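Local coordinates for synaptonemal complex protein 2 (Mus musculus, PDB 5IWZ) that helps build the axial and lateral elements of meiotic synaptonemal complexes and is needed for inserting SYCP3 and for normal chromosome synapsis, at residues G214-E217 against L218-I222; G207-I210 against L211-D215; Q92-I95 against K96-L99; I43-S46 against K47-R51; N385-K388 against K389-G393. All coordinates share one frame; numbering follows the deposited sequence.

Contact 1. Residues G214-E217 against L218-I222; sequences GDYE and LQVGI
The Y216 ring is met obliquely by two side chains of the next turn, V220 near its CE1 atom and Q219 near CD2. V220 CG2 comes within 3.2 Å of Y216 CE1, very close and possibly strained, and valine's short branch lets it fit there. On the same side of the ring plane Q219 OE1 lies 3.8 Å from Y216 CD2, with the amide plane 77° from that of the ring, a crossing rather than a stack. R265 adds a cation-pi contact, and the amide of Q219 continues to N272. In the D215 carboxylate, OD2 turns its anti lone pair, the one away from OD1, to L218 N at 2.9 Å. With CG of D215 anti to its own N (chi1 -177°), the short acid curls over the first turn of the helix, a place where aspartate fits because its oxygens can replace a missing backbone acceptor. Beyond the cap, regular bonds start: Q219 N to D215 O (3.0 Å) and V220 N to Y216 O (3.0 Å). L218 CG sits 3.6 Å from D215 OD2, so leucine carbon lines one side of the capping oxygen. Q173 also bonds OD2, and S315 holds OD1, leaving the buried carboxylate gripped at both oxygens. G214, with positive phi, makes the bend before it. This is an N-cap at the start of an alpha helix, here helix 216-229 of an alpha-helical array.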
loop_
_atom_site.group_PDB
_atom_site.type_symbol
_atom_site.label_atom_id
_atom_site.label_comp_id
_atom_site.label_asym_id
_atom_site.label_seq_id
_atom_site.Cartn_x
_atom_site.Cartn_y
_atom_site.Cartn_z
ATOM N N GLY A 214 6.388 4.193 -12.578
ATOM C CA GLY A 214 7.716 4.434 -12.042
ATOM C C GLY A 214 7.970 3.873 -10.664
ATOM O O GLY A 214 8.722 4.477 -9.883
ATOM N N ASP A 215 7.363 2.732 -10.346
ATOM C CA ASP A 215 7.563 2.043 -9.075
ATOM C C ASP A 215 7.319 0.561 -9.319
ATOM O O ASP A 215 6.218 0.181 -9.727
ATOM C CB ASP A 215 6.610 2.560 -7.988
ATOM C CG ASP A 215 6.871 1.899 -6.640
ATOM O OD1 ASP A 215 7.815 2.353 -5.947
ATOM O OD2 ASP A 215 6.172 0.910 -6.293
ATOM N N TYR A 216 8.336 -0.274 -9.081
ATOM C CA TYR A 216 8.208 -1.693 -9.406
ATOM C C TYR A 216 7.106 -2.363 -8.581
ATOM O O TYR A 216 6.351 -3.199 -9.102
ATOM C CB TYR A 216 9.548 -2.405 -9.204
ATOM C CG TYR A 216 9.463 -3.834 -9.647
ATOM C CD1 TYR A 216 9.171 -4.839 -8.750
ATOM C CD2 TYR A 216 9.572 -4.165 -10.990
ATOM C CE1 TYR A 216 9.063 -6.138 -9.171
ATOM C CE2 TYR A 216 9.433 -5.445 -11.412
ATOM C CZ TYR A 216 9.169 -6.424 -10.496
ATOM O OH TYR A 216 9.039 -7.713 -10.885
ATOM N N GLU A 217 6.999 -2.020 -7.295
ATOM C CA GLU A 217 5.971 -2.640 -6.454
ATOM C C GLU A 217 4.563 -2.331 -6.969
ATOM O O GLU A 217 3.687 -3.203 -6.985
ATOM C CB GLU A 217 6.109 -2.169 -5.001
ATOM C CG GLU A 217 4.923 -2.613 -4.111
ATOM C CD GLU A 217 5.104 -2.285 -2.618
ATOM O OE1 GLU A 217 6.248 -2.096 -2.158
ATOM O OE2 GLU A 217 4.090 -2.240 -1.890
ATOM N N LEU A 218 4.328 -1.097 -7.394
ATOM C CA LEU A 218 3.032 -0.766 -7.964
ATOM C C LEU A 218 2.822 -1.468 -9.301
ATOM O O LEU A 218 1.703 -1.894 -9.605
ATOM C CB LEU A 218 2.897 0.749 -8.102
ATOM C CG LEU A 218 2.662 1.513 -6.801
ATOM C CD1 LEU A 218 2.748 2.989 -7.094
ATOM C CD2 LEU A 218 1.264 1.177 -6.160
ATOM N N GLN A 219 3.887 -1.622 -10.104
ATOM C CA GLN A 219 3.755 -2.345 -11.369
ATOM C C GLN A 219 3.267 -3.768 -11.130
ATOM O O GLN A 219 2.359 -4.252 -11.821
ATOM C CB GLN A 219 5.085 -2.369 -12.133
ATOM C CG GLN A 219 5.464 -1.078 -12.867
ATOM C CD GLN A 219 6.737 -1.235 -13.722
ATOM O OE1 GLN A 219 7.742 -1.759 -13.259
ATOM N NE2 GLN A 219 6.673 -0.793 -14.981
ATOM N N VAL A 220 3.856 -4.456 -10.150
ATOM C CA VAL A 220 3.463 -5.835 -9.872
ATOM C C VAL A 220 2.031 -5.888 -9.363
ATOM O O VAL A 220 1.234 -6.724 -9.800
ATOM C CB VAL A 220 4.423 -6.495 -8.863
ATOM C CG1 VAL A 220 3.986 -7.949 -8.599
ATOM C CG2 VAL A 220 5.854 -6.425 -9.340
ATOM N N GLY A 221 1.685 -5.011 -8.413
ATOM C CA GLY A 221 0.340 -5.037 -7.855
ATOM C C GLY A 221 -0.739 -4.782 -8.889
ATOM O O GLY A 221 -1.824 -5.371 -8.829
ATOM N N ILE A 222 -0.471 -3.882 -9.836
ATOM C CA ILE A 222 -1.430 -3.617 -10.901
ATOM C C ILE A 222 -1.552 -4.821 -11.820
ATOM O O ILE A 222 -2.659 -5.248 -12.150
ATOM C CB ILE A 222 -1.034 -2.368 -11.702
ATOM C CG1 ILE A 222 -1.202 -1.110 -10.852
ATOM C CG2 ILE A 222 -1.852 -2.321 -13.010
ATOM C CD1 ILE A 222 -0.566 0.120 -11.478
#

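Contact 2. Residues G207-I210 against L211-D215; sequences GERI and LDVGD
R209 and V213 form the tight part of this helix end, the arginine spreading its flat head against the valine one turn on. V213 CG2 lies over the centre of one face of the R209 guanidinium, 3.4 Å above the plane and 3.5 Å from R209 CZ. The bend at chi2 (75°) turns the arginine chain forward along the helix toward V213, bringing NE within 3.6 Å of V213 CG2 while the N-H of NE bonds the backbone O of V162. A branched valine suits the spot, since a methyl can cover a planar cation without competing for its N-H groups. Replacing R209 by an alanine would probably leave V162 O without this donor and uncover V213 CG2. The backbone is less regular here: R209 O receives D212 N from above its carbonyl plane and V213 N through a weak bond, and L211 N reaches E208 O only weakly. The outer side is looser still. E208 and D212 are exposed, and D212 OD1 stays 4.5 Å from R209 NH1, too far for a salt bridge though the charges should attract. A water takes over where the helix unwinds, donating to I210 O (2.9 Å) and accepting from G214 N (2.7 Å). Glycine suits position 214, whose phi is positive. In the fold, the end of helix 197-212 lies on helix 216-229, with I210 against I222 and V223 and V213 against L218 and Q219, while F243 touches I210 and L211.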
loop_
_atom_site.group_PDB
_atom_site.type_symbol
_atom_site.label_atom_id
_atom_site.label_comp_id
_atom_site.label_asym_id
_atom_site.label_seq_id
_atom_site.Cartn_x
_atom_site.Cartn_y
_atom_site.Cartn_z
ATOM N N GLY A 207 -3.644 -0.670 -17.156
ATOM C CA GLY A 207 -2.607 -1.145 -18.066
ATOM C C GLY A 207 -1.692 -0.032 -18.542
ATOM O O GLY A 207 -0.466 -0.154 -18.483
ATOM N N GLU A 208 -2.280 1.062 -19.047
ATOM C CA GLU A 208 -1.503 2.242 -19.425
ATOM C C GLU A 208 -0.598 2.679 -18.289
ATOM O O GLU A 208 0.562 3.071 -18.502
ATOM C CB GLU A 208 -2.431 3.405 -19.776
ATOM C CG GLU A 208 -2.886 3.489 -21.213
ATOM C CD GLU A 208 -3.610 4.803 -21.496
ATOM O OE1 GLU A 208 -3.190 5.857 -20.974
ATOM O OE2 GLU A 208 -4.618 4.806 -22.232
ATOM N N ARG A 209 -1.125 2.608 -17.067
ATOM C CA ARG A 209 -0.438 3.150 -15.905
ATOM C C ARG A 209 0.813 2.349 -15.559
ATOM O O ARG A 209 1.794 2.926 -15.083
ATOM C CB ARG A 209 -1.411 3.204 -14.728
ATOM C CG ARG A 209 -0.779 3.420 -13.378
ATOM C CD ARG A 209 -0.344 4.815 -13.215
ATOM N NE ARG A 209 -0.260 5.128 -11.797
ATOM C CZ ARG A 209 0.342 6.198 -11.299
ATOM N NH1 ARG A 209 0.939 7.071 -12.112
ATOM N NH2 ARG A 209 0.342 6.355 -10.018
ATOM N N ILE A 210 0.809 1.037 -15.796
ATOM C CA ILE A 210 2.029 0.253 -15.605
ATOM C C ILE A 210 3.211 0.925 -16.287
ATOM O O ILE A 210 4.303 1.039 -15.715
ATOM C CB ILE A 210 1.826 -1.169 -16.146
ATOM C CG1 ILE A 210 0.808 -1.940 -15.313
ATOM C CG2 ILE A 210 3.152 -1.911 -16.199
ATOM C CD1 ILE A 210 0.284 -3.170 -16.047
ATOM N N LEU A 211 2.994 1.401 -17.513
ATOM C CA LEU A 211 4.069 1.914 -18.346
ATOM C C LEU A 211 4.798 3.097 -17.705
ATOM O O LEU A 211 5.999 3.274 -17.941
ATOM C CB LEU A 211 3.501 2.306 -19.717
ATOM C CG LEU A 211 3.373 1.248 -20.826
ATOM C CD1 LEU A 211 2.930 -0.116 -20.313
ATOM C CD2 LEU A 211 2.429 1.729 -21.910
ATOM N N ASP A 212 4.116 3.928 -16.905
ATOM C CA ASP A 212 4.797 5.119 -16.401
ATOM C C ASP A 212 4.629 5.359 -14.907
ATOM O O ASP A 212 4.996 6.434 -14.425
ATOM C CB ASP A 212 4.363 6.376 -17.171
ATOM C CG ASP A 212 2.866 6.674 -17.052
ATOM O OD1 ASP A 212 2.134 5.956 -16.331
ATOM O OD2 ASP A 212 2.428 7.660 -17.691
ATOM N N VAL A 213 4.132 4.384 -14.151
ATOM C CA VAL A 213 3.967 4.619 -12.725
ATOM C C VAL A 213 5.322 4.787 -12.032
ATOM O O VAL A 213 5.417 5.467 -10.998
ATOM C CB VAL A 213 3.129 3.484 -12.115
ATOM C CG1 VAL A 213 3.847 2.141 -12.282
ATOM C CG2 VAL A 213 2.828 3.767 -10.665
ATOM N N GLY A 214 6.388 4.193 -12.578
ATOM C CA GLY A 214 7.716 4.434 -12.042
ATOM C C GLY A 214 7.970 3.873 -10.664
ATOM O O GLY A 214 8.722 4.477 -9.883
ATOM N N ASP A 215 7.363 2.732 -10.346
ATOM C CA ASP A 215 7.563 2.043 -9.075
ATOM C C ASP A 215 7.319 0.561 -9.319
ATOM O O ASP A 215 6.218 0.181 -9.727
ATOM C CB ASP A 215 6.610 2.560 -7.988
ATOM C CG ASP A 215 6.871 1.899 -6.640
ATOM O OD1 ASP A 215 7.815 2.353 -5.947
ATOM O OD2 ASP A 215 6.172 0.910 -6.293
HETATM O O HOH W 1 6.538 2.719 -14.868
#

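Contact 3. Residues Q92-I95 against K96-L99; sequences QTMI and KQGL
Q97 runs its side chain back beside T93, both pointing the same way. Its CB rests 3.5 Å from T93 O, and CG comes closer, 3.2 Å from the same oxygen, before CD draws off to 3.8 Å. With CG anti to the carbonyl carbon (chi1 -71°) and the chain extended beyond it, the amide stays beside the last turn: OE1 is 3.5 Å from T93 O, both acceptors and so not bonded, and nears T93 CG2 and M94 CG, while NE2 is given to K47 O. Replacing Q97 by a leucine is likely to leave K47 O without its amide donor. K96 also flanks T93, its CE beside the threonine methyl. After Q97 the helix closes in a Schellman motif. L99 N reaches back to M94 O (2.9 Å), and G98 N bonds I95 O (3.0 Å) from above the carbonyl plane. At G98 the backbone angles would jam a CB against the preceding carbonyl, so glycine is called for, and the reversal lays L99 CB 4.1 Å from M94 CB. The chemistry divides: main-chain bonds end the helix, leucine and methionine carbon meet on the buried side, and one amide tip ties the end to its neighbour.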
loop_
_atom_site.group_PDB
_atom_site.type_symbol
_atom_site.label_atom_id
_atom_site.label_comp_id
_atom_site.label_asym_id
_atom_site.label_seq_id
_atom_site.Cartn_x
_atom_site.Cartn_y
_atom_site.Cartn_z
ATOM N N GLN A 92 -22.627 -6.083 12.492
ATOM C CA GLN A 92 -23.615 -6.462 11.485
ATOM C C GLN A 92 -24.787 -5.494 11.462
ATOM O O GLN A 92 -25.345 -5.213 10.393
ATOM C CB GLN A 92 -24.100 -7.889 11.728
ATOM C CG GLN A 92 -23.433 -8.901 10.819
ATOM C CD GLN A 92 -23.732 -8.646 9.343
ATOM O OE1 GLN A 92 -22.833 -8.678 8.499
ATOM N NE2 GLN A 92 -24.998 -8.393 9.027
ATOM N N THR A 93 -25.171 -4.968 12.624
ATOM C CA THR A 93 -26.202 -3.935 12.657
ATOM C C THR A 93 -25.744 -2.667 11.946
ATOM O O THR A 93 -26.524 -2.027 11.232
ATOM C CB THR A 93 -26.583 -3.622 14.101
ATOM O OG1 THR A 93 -26.929 -4.841 14.763
ATOM C CG2 THR A 93 -27.770 -2.675 14.134
ATOM N N MET A 94 -24.488 -2.273 12.134
ATOM C CA MET A 94 -24.014 -1.078 11.448
ATOM C C MET A 94 -23.917 -1.317 9.948
ATOM O O MET A 94 -24.205 -0.411 9.156
ATOM C CB MET A 94 -22.673 -0.621 12.033
ATOM C CG MET A 94 -22.848 0.005 13.410
ATOM S SD MET A 94 -21.377 0.869 14.028
ATOM C CE MET A 94 -20.277 -0.500 14.320
ATOM N N ILE A 95 -23.523 -2.527 9.538
ATOM C CA ILE A 95 -23.545 -2.873 8.119
ATOM C C ILE A 95 -24.956 -2.742 7.577
ATOM O O ILE A 95 -25.172 -2.156 6.510
ATOM C CB ILE A 95 -22.987 -4.287 7.886
ATOM C CG1 ILE A 95 -21.489 -4.323 8.130
ATOM C CG2 ILE A 95 -23.281 -4.757 6.479
ATOM C CD1 ILE A 95 -20.979 -5.725 8.224
ATOM N N LYS A 96 -25.942 -3.244 8.328
ATOM C CA LYS A 96 -27.330 -3.114 7.908
ATOM C C LYS A 96 -27.815 -1.666 7.951
ATOM O O LYS A 96 -28.758 -1.318 7.225
ATOM C CB LYS A 96 -28.229 -4.019 8.766
ATOM C CG LYS A 96 -28.846 -3.358 9.994
ATOM C CD LYS A 96 -30.030 -4.147 10.573
ATOM C CE LYS A 96 -30.720 -3.368 11.709
ATOM N NZ LYS A 96 -31.232 -2.035 11.259
ATOM N N GLN A 97 -27.190 -0.811 8.762
ATOM C CA GLN A 97 -27.529 0.608 8.792
ATOM C C GLN A 97 -26.799 1.404 7.715
ATOM O O GLN A 97 -27.065 2.601 7.562
ATOM C CB GLN A 97 -27.222 1.203 10.173
ATOM C CG GLN A 97 -28.153 0.755 11.281
ATOM C CD GLN A 97 -27.759 1.326 12.637
ATOM O OE1 GLN A 97 -26.794 0.870 13.255
ATOM N NE2 GLN A 97 -28.506 2.330 13.106
ATOM N N GLY A 98 -25.880 0.772 6.981
ATOM C CA GLY A 98 -25.224 1.393 5.845
ATOM C C GLY A 98 -23.781 1.782 6.086
ATOM O O GLY A 98 -23.289 2.737 5.471
ATOM N N LEU A 99 -23.083 1.044 6.962
ATOM C CA LEU A 99 -21.722 1.429 7.352
ATOM C C LEU A 99 -20.779 1.488 6.153
ATOM O O LEU A 99 -19.935 2.391 6.062
ATOM C CB LEU A 99 -21.185 0.459 8.403
ATOM C CG LEU A 99 -19.671 0.457 8.677
ATOM C CD1 LEU A 99 -19.178 1.826 9.177
ATOM C CD2 LEU A 99 -19.327 -0.648 9.669
#

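Contact 4. Residues I43-S46 against K47-R51; sequences IKCS and KQFLR
C45 stands over the face of F49, its sulfur 3.9 Å from the ring centroid and only 7° off the ring normal. This sulfur-aromatic contact sets C45 SG above the middle of the ring, while C45 CB approaches nearer the root, 4.0 Å from F49 CG. Two torsions produce the overlap: SG is anti to the carbonyl carbon of C45 (chi1 -67°), and the phenylalanine swings its ring anti to its own N (chi1 -172°), bringing its face up to the C45 side chain. In this buried spot a small, polarisable thiol can sit over the ring at this distance. S46 makes the corner between them. Its OG accepts a weak bond from Q48 N (3.1 Å), an ST turn that caps the coming helix, and its O takes F49 N at 3.2 Å from above the carbonyl plane, closing a type I turn. A water accepts from L50 N (2.9 Å) and lies close to S46 O. That turn joins strand 43-45 to helix 49-63; C45 and F49 pack on I83 of the parallel strand 83-85, F49 reaches I17 of helix 13-23 and M94 of helix 90-97, and S46 N bonds E14.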
loop_
_atom_site.group_PDB
_atom_site.type_symbol
_atom_site.label_atom_id
_atom_site.label_comp_id
_atom_site.label_asym_id
_atom_site.label_seq_id
_atom_site.Cartn_x
_atom_site.Cartn_y
_atom_site.Cartn_z
ATOM N N ILE A 43 -19.776 -4.323 24.930
ATOM C CA ILE A 43 -19.939 -2.878 24.836
ATOM C C ILE A 43 -21.317 -2.600 24.267
ATOM O O ILE A 43 -21.612 -2.967 23.124
ATOM C CB ILE A 43 -18.851 -2.238 23.966
ATOM C CG1 ILE A 43 -17.464 -2.677 24.436
ATOM C CG2 ILE A 43 -18.987 -0.725 24.011
ATOM C CD1 ILE A 43 -16.326 -2.282 23.475
ATOM N N LYS A 44 -22.162 -1.954 25.063
ATOM C CA LYS A 44 -23.500 -1.614 24.614
ATOM C C LYS A 44 -23.461 -0.301 23.847
ATOM O O LYS A 44 -22.955 0.706 24.350
ATOM C CB LYS A 44 -24.455 -1.512 25.801
ATOM C CG LYS A 44 -25.763 -0.833 25.461
ATOM C CD LYS A 44 -26.169 0.182 26.518
ATOM C CE LYS A 44 -27.311 1.060 26.018
ATOM N NZ LYS A 44 -26.861 1.977 24.920
ATOM N N CYS A 45 -23.992 -0.316 22.629
ATOM C CA CYS A 45 -24.093 0.879 21.808
ATOM C C CYS A 45 -25.514 1.048 21.297
ATOM O O CYS A 45 -26.266 0.079 21.148
ATOM C CB CYS A 45 -23.131 0.826 20.625
ATOM S SG CYS A 45 -21.434 0.886 21.138
ATOM N N SER A 46 -25.859 2.290 20.995
ATOM C CA SER A 46 -27.212 2.613 20.590
ATOM C C SER A 46 -27.388 2.497 19.082
ATOM O O SER A 46 -26.438 2.317 18.317
ATOM C CB SER A 46 -27.577 4.020 21.035
ATOM O OG SER A 46 -26.975 4.957 20.167
ATOM N N LYS A 47 -28.650 2.624 18.670
ATOM C CA LYS A 47 -29.026 2.647 17.263
ATOM C C LYS A 47 -28.432 3.851 16.541
ATOM O O LYS A 47 -28.239 3.811 15.319
ATOM C CB LYS A 47 -30.558 2.661 17.167
ATOM C CG LYS A 47 -31.139 2.253 15.844
ATOM C CD LYS A 47 -31.140 0.739 15.680
ATOM C CE LYS A 47 -32.046 0.312 14.519
ATOM N NZ LYS A 47 -31.578 -0.975 13.921
ATOM N N GLN A 48 -28.143 4.929 17.273
ATOM C CA GLN A 48 -27.569 6.148 16.715
ATOM C C GLN A 48 -26.039 6.174 16.755
ATOM O O GLN A 48 -25.447 7.205 16.427
ATOM C CB GLN A 48 -28.108 7.373 17.459
ATOM C CG GLN A 48 -29.581 7.678 17.206
ATOM C CD GLN A 48 -30.521 6.737 17.943
ATOM O OE1 GLN A 48 -30.371 6.505 19.145
ATOM N NE2 GLN A 48 -31.496 6.188 17.224
ATOM N N PHE A 49 -25.391 5.085 17.179
ATOM C CA PHE A 49 -23.928 5.063 17.257
ATOM C C PHE A 49 -23.293 5.357 15.901
ATOM O O PHE A 49 -22.370 6.171 15.804
ATOM C CB PHE A 49 -23.458 3.709 17.793
ATOM C CG PHE A 49 -21.966 3.636 18.088
ATOM C CD1 PHE A 49 -21.364 4.546 18.948
ATOM C CD2 PHE A 49 -21.181 2.635 17.534
ATOM C CE1 PHE A 49 -20.006 4.476 19.224
ATOM C CE2 PHE A 49 -19.820 2.560 17.821
ATOM C CZ PHE A 49 -19.239 3.483 18.670
ATOM N N LEU A 50 -23.783 4.706 14.833
ATOM C CA LEU A 50 -23.199 4.912 13.509
ATOM C C LEU A 50 -23.316 6.368 13.059
ATOM O O LEU A 50 -22.366 6.932 12.495
ATOM C CB LEU A 50 -23.860 3.981 12.490
ATOM C CG LEU A 50 -23.406 4.143 11.035
ATOM C CD1 LEU A 50 -21.883 3.932 10.871
ATOM C CD2 LEU A 50 -24.182 3.202 10.075
ATOM N N ARG A 51 -24.478 6.985 13.282
ATOM C CA ARG A 51 -24.666 8.395 12.948
ATOM C C ARG A 51 -23.648 9.279 13.660
ATOM O O ARG A 51 -23.120 10.224 13.065
ATOM C CB ARG A 51 -26.082 8.849 13.316
ATOM C CG ARG A 51 -26.270 10.358 13.261
ATOM C CD ARG A 51 -26.863 10.909 14.553
ATOM N NE ARG A 51 -26.735 12.366 14.627
ATOM C CZ ARG A 51 -27.730 13.228 14.416
ATOM N NH1 ARG A 51 -28.949 12.791 14.121
ATOM N NH2 ARG A 51 -27.508 14.534 14.504
HETATM O O HOH W 2 -25.602 2.485 15.268
#

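Contact 5. Residues N385-K388 against K389-G393; sequences NVTK and KVFGG
Helix 383-390 frays at its C-terminal end, where T387 and F391 meet across the last turn. T387 O is gripped by two backbone donors: F391 N arrives at 2.9 Å with a nearly straight bond of 173°, almost in line with the carbonyl, whereas V390 N comes at 3.1 Å from above the carbonyl plane. K389 N likewise reaches V386 O at 3.0 Å from above its plane, the tightened winding of a helix about to stop. Among side chains, T387 CG2 touches F391 CD2 obliquely at 4.0 Å. That methyl is anti to the backbone N while OG1 (chi1 -57°) turns back to I383 O, so threonine satisfies its hydroxyl within the helix and offers carbon to the ring. V390 CG2 covers one face of the F391 ring, 3.7 Å above its centre. K389 runs back along the helix, its CG 3.4 Å from N385 O, and touches L313; its long aliphatic chain can pack while the residue stays partly exposed. Y344 touches T387 and F391 from strand 341-349, and V386 packs on Y282, F284 and F311, side chains of the other sheet. A C-terminal helix packed on two antiparallel sheets is characteristic of the PH-like fold, consistent with this Spt16M-like domain.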
loop_
_atom_site.group_PDB
_atom_site.type_symbol
_atom_site.label_atom_id
_atom_site.label_comp_id
_atom_site.label_asym_id
_atom_site.label_seq_id
_atom_site.Cartn_x
_atom_site.Cartn_y
_atom_site.Cartn_z
ATOM N N ASN A 385 24.399 7.115 -13.581
ATOM C CA ASN A 385 23.354 7.978 -14.118
ATOM C C ASN A 385 21.961 7.558 -13.671
ATOM O O ASN A 385 21.103 8.422 -13.467
ATOM C CB ASN A 385 23.453 8.043 -15.639
ATOM C CG ASN A 385 24.667 8.832 -16.095
ATOM O OD1 ASN A 385 25.331 8.463 -17.058
ATOM N ND2 ASN A 385 24.970 9.920 -15.389
ATOM N N VAL A 386 21.717 6.262 -13.466
ATOM C CA VAL A 386 20.418 5.857 -12.928
ATOM C C VAL A 386 20.261 6.301 -11.471
ATOM O O VAL A 386 19.197 6.781 -11.069
ATOM C CB VAL A 386 20.219 4.338 -13.078
ATOM C CG1 VAL A 386 18.911 3.929 -12.427
ATOM C CG2 VAL A 386 20.200 3.947 -14.554
ATOM N N THR A 387 21.301 6.136 -10.647
ATOM C CA THR A 387 21.135 6.436 -9.223
ATOM C C THR A 387 20.772 7.902 -9.001
ATOM O O THR A 387 19.976 8.222 -8.110
ATOM C CB THR A 387 22.387 6.062 -8.431
ATOM O OG1 THR A 387 22.680 4.675 -8.627
ATOM C CG2 THR A 387 22.149 6.273 -6.927
ATOM N N LYS A 388 21.297 8.808 -9.831
ATOM C CA LYS A 388 21.014 10.223 -9.621
ATOM C C LYS A 388 19.590 10.599 -10.010
ATOM O O LYS A 388 19.126 11.673 -9.611
ATOM C CB LYS A 388 22.026 11.091 -10.373
ATOM C CG LYS A 388 21.806 11.179 -11.861
ATOM C CD LYS A 388 23.123 11.413 -12.602
ATOM C CE LYS A 388 23.766 12.739 -12.233
ATOM N NZ LYS A 388 25.068 12.892 -12.957
ATOM N N LYS A 389 18.878 9.721 -10.726
ATOM C CA LYS A 389 17.459 9.932 -11.007
ATOM C C LYS A 389 16.571 9.612 -9.808
ATOM O O LYS A 389 15.466 10.162 -9.701
ATOM C CB LYS A 389 17.017 9.077 -12.202
ATOM C CG LYS A 389 17.792 9.318 -13.508
ATOM C CD LYS A 389 17.203 8.517 -14.666
ATOM C CE LYS A 389 18.282 7.938 -15.586
ATOM N NZ LYS A 389 18.979 8.949 -16.426
ATOM N N VAL A 390 16.996 8.734 -8.903
ATOM C CA VAL A 390 16.182 8.415 -7.732
ATOM C C VAL A 390 16.664 9.145 -6.481
ATOM O O VAL A 390 15.847 9.599 -5.674
ATOM C CB VAL A 390 16.103 6.886 -7.503
ATOM C CG1 VAL A 390 15.613 6.196 -8.770
ATOM C CG2 VAL A 390 17.423 6.306 -7.078
ATOM N N PHE A 391 17.980 9.275 -6.298
ATOM C CA PHE A 391 18.511 9.957 -5.121
ATOM C C PHE A 391 19.203 11.247 -5.547
ATOM O O PHE A 391 20.381 11.464 -5.246
ATOM C CB PHE A 391 19.474 9.050 -4.346
ATOM C CG PHE A 391 18.851 7.744 -3.873
ATOM C CD1 PHE A 391 17.559 7.704 -3.381
ATOM C CD2 PHE A 391 19.570 6.563 -3.935
ATOM C CE1 PHE A 391 16.994 6.503 -2.950
ATOM C CE2 PHE A 391 19.025 5.363 -3.522
ATOM C CZ PHE A 391 17.745 5.319 -3.020
ATOM N N GLY A 392 18.472 12.107 -6.248
ATOM C CA GLY A 392 19.039 13.338 -6.775
ATOM C C GLY A 392 19.731 14.193 -5.734
ATOM O O GLY A 392 19.221 14.369 -4.626
ATOM N N GLY A 393 20.914 14.694 -6.076
ATOM C CA GLY A 393 21.681 15.568 -5.216
ATOM C C GLY A 393 22.309 14.916 -4.006
ATOM O O GLY A 393 22.725 15.632 -3.095
#

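In the fold
Along the chain the order is contact 4, contact 3, contact 2, contact 1 and contact 5. Contacts 4 and 3, with centres 11 Å apart in the armadillo-repeat-like domain, meet directly: Q97 bonds K47 O, and L50 packs against Q97. Contacts 2 and 1, with centres 7 Å apart, share G214 and D215 and make the turn between helices 197-212 and 216-229; Q219 probably bonds I210 O. About 35 Å separates the centres of contacts 1 and 3. Contact 5, in the Spt16M-like domain, lies about 19 Å from contact 1 between centres, and bonds from D215 and Y216 to S315 and N312 couple the helical array to that sheet domain. The fragment is thus a helical part joined to a beta-rich one.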